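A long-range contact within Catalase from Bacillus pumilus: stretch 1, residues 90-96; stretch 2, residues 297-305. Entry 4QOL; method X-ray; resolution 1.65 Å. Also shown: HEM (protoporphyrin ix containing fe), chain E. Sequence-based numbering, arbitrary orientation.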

# COMPACT_ATOMS: atom_id res chain seq x y z
N ASP A 90 6.12 20.08 26.11
CA ASP A 90 6.58 18.74 25.88
C ASP A 90 7.26 18.60 24.49
O ASP A 90 6.80 19.21 23.53
CB ASP A 90 5.40 17.72 26.00
CG ASP A 90 4.96 17.48 27.41
OD1 ASP A 90 5.65 17.93 28.37
OD2 ASP A 90 3.93 16.80 27.60
N VAL A 91 8.27 17.69 24.39
CA VAL A 91 8.91 17.40 23.11
C VAL A 91 9.05 15.89 22.91
O VAL A 91 9.06 15.13 23.86
CB VAL A 91 10.32 18.04 22.91
CG1 VAL A 91 10.25 19.57 22.93
CG2 VAL A 91 11.34 17.59 23.97
N PHE A 92 9.10 15.52 21.65
CA PHE A 92 9.69 14.28 21.19
C PHE A 92 10.82 14.56 20.26
O PHE A 92 10.67 15.39 19.36
CB PHE A 92 8.63 13.37 20.49
CG PHE A 92 9.20 12.05 20.04
CD1 PHE A 92 9.50 11.07 20.96
CD2 PHE A 92 9.46 11.83 18.71
CE1 PHE A 92 10.11 9.86 20.55
CE2 PHE A 92 10.04 10.63 18.30
CZ PHE A 92 10.32 9.65 19.19
N VAL A 93 11.91 13.78 20.38
CA VAL A 93 13.16 14.02 19.64
C VAL A 93 13.64 12.74 19.04
O VAL A 93 13.65 11.72 19.71
CB VAL A 93 14.29 14.62 20.55
CG1 VAL A 93 15.61 14.70 19.78
CG2 VAL A 93 13.83 15.97 21.14
N ARG A 94 13.97 12.77 17.76
CA ARG A 94 14.65 11.63 17.14
C ARG A 94 16.04 12.07 16.60
O ARG A 94 16.15 13.08 15.91
CB ARG A 94 13.85 11.01 16.01
CG ARG A 94 14.45 9.74 15.43
CD ARG A 94 13.44 9.02 14.50
NE ARG A 94 14.00 7.84 13.84
CZ ARG A 94 14.80 7.85 12.77
NH1 ARG A 94 15.23 8.94 12.24
NH2 ARG A 94 15.18 6.68 12.24
N PHE A 95 17.06 11.28 16.96
CA PHE A 95 18.45 11.44 16.48
C PHE A 95 18.68 10.39 15.49
O PHE A 95 18.08 9.28 15.60
CB PHE A 95 19.45 11.33 17.63
CG PHE A 95 19.26 12.39 18.72
CD1 PHE A 95 19.57 13.72 18.53
CD2 PHE A 95 18.75 12.00 19.96
CE1 PHE A 95 19.44 14.63 19.57
CE2 PHE A 95 18.60 12.92 21.00
CZ PHE A 95 18.92 14.22 20.80
N SER A 96 19.60 10.59 14.56
CA SER A 96 19.80 9.63 13.51
C SER A 96 21.17 9.83 12.84
O SER A 96 21.78 10.90 12.93
CB SER A 96 18.68 9.78 12.46
OG SER A 96 18.56 11.11 12.03
CHA HEM E . 14.57 12.80 7.11
CHB HEM E . 14.13 14.81 2.71
CHC HEM E . 17.58 18.16 4.00
CHD HEM E . 17.35 16.48 8.53
C1A HEM E . 14.19 13.04 5.79
C2A HEM E . 13.27 12.24 5.03
C3A HEM E . 13.15 12.81 3.80
C4A HEM E . 13.97 13.95 3.80
CMA HEM E . 12.29 12.47 2.62
CAA HEM E . 12.57 11.03 5.56
CBA HEM E . 11.52 11.56 6.57
CGA HEM E . 10.61 10.50 7.04
O1A HEM E . 9.90 10.74 8.04
O2A HEM E . 10.47 9.42 6.41
C1B HEM E . 15.07 15.87 2.73
C2B HEM E . 15.28 16.72 1.59
C3B HEM E . 16.24 17.64 1.91
C4B HEM E . 16.61 17.40 3.32
CMB HEM E . 14.54 16.58 0.28
CAB HEM E . 16.79 18.74 1.12
CBB HEM E . 16.14 19.12 0.01
C1C HEM E . 17.81 17.99 5.36
C2C HEM E . 18.43 18.93 6.15
C3C HEM E . 18.39 18.44 7.42
C4C HEM E . 17.66 17.23 7.43
CMC HEM E . 19.10 20.18 5.63
CAC HEM E . 18.82 19.13 8.59
CBC HEM E . 18.81 20.46 8.55
C1D HEM E . 16.56 15.32 8.46
C2D HEM E . 16.31 14.49 9.63
C3D HEM E . 15.57 13.45 9.26
C4D HEM E . 15.34 13.66 7.83
CMD HEM E . 16.86 14.81 10.99
CAD HEM E . 15.04 12.32 10.12
CBD HEM E . 13.78 12.87 10.82
CGD HEM E . 13.31 11.74 11.68
O1D HEM E . 13.86 11.60 12.77
O2D HEM E . 12.40 10.95 11.31
NA HEM E . 14.60 14.13 5.03
NB HEM E . 15.88 16.34 3.70
NC HEM E . 17.28 16.99 6.15
ND HEM E . 15.96 14.80 7.39
FE HEM E . 15.93 15.54 5.62
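Stretch 2, residues 297-305: RMTLNRNPE

Two strands can pack against each other without sharing a single hydrogen bond, and the contact between residues 90-96 and 297-305 of this catalase is a compact example. Both segments are extended. Stretch 1 is strand throughout, and stretch 2 is strand from Arg-297 to Arg-302 before it passes into loop or turn. Their N-to-C directions differ by 72°, with a signed crossing angle of -72°, so the chains cross steeply instead of running alongside one another. The axes come no closer than 8.5 Å, and the nearest pair of CA atoms, Val-93 CA and Leu-300 CA, is 8.1 Å apart. That spacing is too wide for backbone pairing and leaves room for a layer of side chains, and those that meet across it are apolar.

The alternation of a strand sets the two valines toward stretch 2, while the longer phenylalanines reach it with their ring ends. Asp-90, at the start of stretch 1, points its CA-to-CB bond sideways and makes no contact. Val-91 points toward stretch 2, and its m rotamer is accompanied by an approach of CG2 to two partners: Val-91 CG2 lies 3.8 Å from Met-298 SD and 4.0 Å from Leu-300 CD2. Met-298 and Leu-300 are themselves alternate residues of their strand, both directed toward stretch 1, while Thr-299 between them points away.

Phe-92 starts out in the other direction, yet the end of its side chain comes nearer to stretch 2. Its ring meets the loop beyond the second strand, with Phe-92 CE1 4.3 Å from Pro-304 CG, which sits at the ring edge, near the ring plane. Val-93 then repeats the part played by Val-91, now as rotamer t. Val-93 CG2 is 3.7 Å from Met-298 SD and equally 3.7 Å from Leu-300 CD2, so the two valines share the same pair of partners, and these four apolar side chains meet at the crossing.

Arg-94 faces away and serves a different neighbour. Its guanidinium donates a hydrogen bond from Arg-94 NH1 to HEM O1D at 3.0 Å, with an N-H...acceptor angle of 156°; one strand thus offers valines to stretch 2 and an arginine to the heme. Phe-95 leaves the backbone sideways, but its ring reaches back, placing Phe-95 CE2 3.7 Å from Leu-300 CD1 at the ring edge. Ser-96 lies out of reach. In all, 260 Å² is buried, counting both sides, and Leu-300 has the largest covered area of any residue here.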

# COMPACT_ATOMS: atom_id res chain seq x y z
N ARG A 297 15.99 25.77 27.52
CA ARG A 297 16.68 24.50 27.66
C ARG A 297 15.73 23.32 27.49
O ARG A 297 14.60 23.32 27.96
CB ARG A 297 17.33 24.35 29.07
CG ARG A 297 18.11 23.05 29.29
CD ARG A 297 18.66 23.13 30.71
NE ARG A 297 19.67 22.18 31.13
CZ ARG A 297 20.99 22.32 31.05
NH1 ARG A 297 21.57 23.33 30.41
NH2 ARG A 297 21.75 21.36 31.55
N MET A 298 16.22 22.35 26.71
CA MET A 298 15.49 21.09 26.46
C MET A 298 16.19 19.92 27.19
O MET A 298 17.40 19.71 27.06
CB MET A 298 15.45 20.78 24.96
CG MET A 298 14.82 19.42 24.65
SD MET A 298 14.63 19.19 22.86
CE MET A 298 16.31 18.87 22.34
N THR A 299 15.42 19.18 27.96
CA THR A 299 15.91 18.04 28.71
C THR A 299 15.14 16.83 28.22
O THR A 299 13.90 16.83 28.21
CB THR A 299 15.68 18.22 30.22
OG1 THR A 299 16.31 19.45 30.60
CG2 THR A 299 16.24 17.10 31.00
N LEU A 300 15.87 15.79 27.87
CA LEU A 300 15.25 14.52 27.49
C LEU A 300 15.26 13.54 28.65
O LEU A 300 16.35 13.16 29.14
CB LEU A 300 15.97 13.93 26.29
CG LEU A 300 16.00 14.85 25.06
CD1 LEU A 300 16.66 14.12 23.91
CD2 LEU A 300 14.60 15.35 24.70
N ASN A 301 14.06 13.11 29.07
CA ASN A 301 13.92 12.41 30.35
C ASN A 301 13.06 11.13 30.32
O ASN A 301 12.77 10.56 31.36
CB ASN A 301 13.40 13.37 31.41
CG ASN A 301 12.00 13.90 31.10
OD1 ASN A 301 11.33 13.43 30.20
ND2 ASN A 301 11.57 14.90 31.86
N ARG A 302 12.65 10.68 29.14
CA ARG A 302 11.79 9.50 29.05
C ARG A 302 12.05 8.71 27.75
O ARG A 302 11.91 9.24 26.66
CB ARG A 302 10.33 9.93 29.17
CG ARG A 302 9.36 8.78 29.20
CD ARG A 302 7.94 9.19 29.63
NE ARG A 302 7.44 10.37 28.90
CZ ARG A 302 6.61 10.37 27.86
NH1 ARG A 302 6.14 9.27 27.33
NH2 ARG A 302 6.25 11.54 27.33
N ASN A 303 12.31 7.40 27.88
CA ASN A 303 12.38 6.56 26.74
C ASN A 303 10.94 6.21 26.27
O ASN A 303 10.01 6.16 27.06
CB ASN A 303 13.19 5.31 27.02
CG ASN A 303 14.65 5.62 27.23
OD1 ASN A 303 15.27 6.32 26.42
ND2 ASN A 303 15.22 5.09 28.29
N PRO A 304 10.78 5.95 24.97
CA PRO A 304 9.46 5.48 24.50
C PRO A 304 9.07 4.15 25.07
O PRO A 304 9.94 3.33 25.52
CB PRO A 304 9.63 5.37 22.97
CG PRO A 304 10.84 6.25 22.69
CD PRO A 304 11.75 6.06 23.86
N GLU A 305 7.78 3.89 25.01
CA GLU A 305 7.31 2.54 25.44
C GLU A 305 7.48 1.47 24.38
O GLU A 305 7.61 0.30 24.72
CB GLU A 305 5.84 2.62 25.84
CG GLU A 305 5.64 3.47 27.11
CD GLU A 305 6.43 2.86 28.30
OE1 GLU A 305 7.46 3.48 28.80
OE2 GLU A 305 6.05 1.73 28.71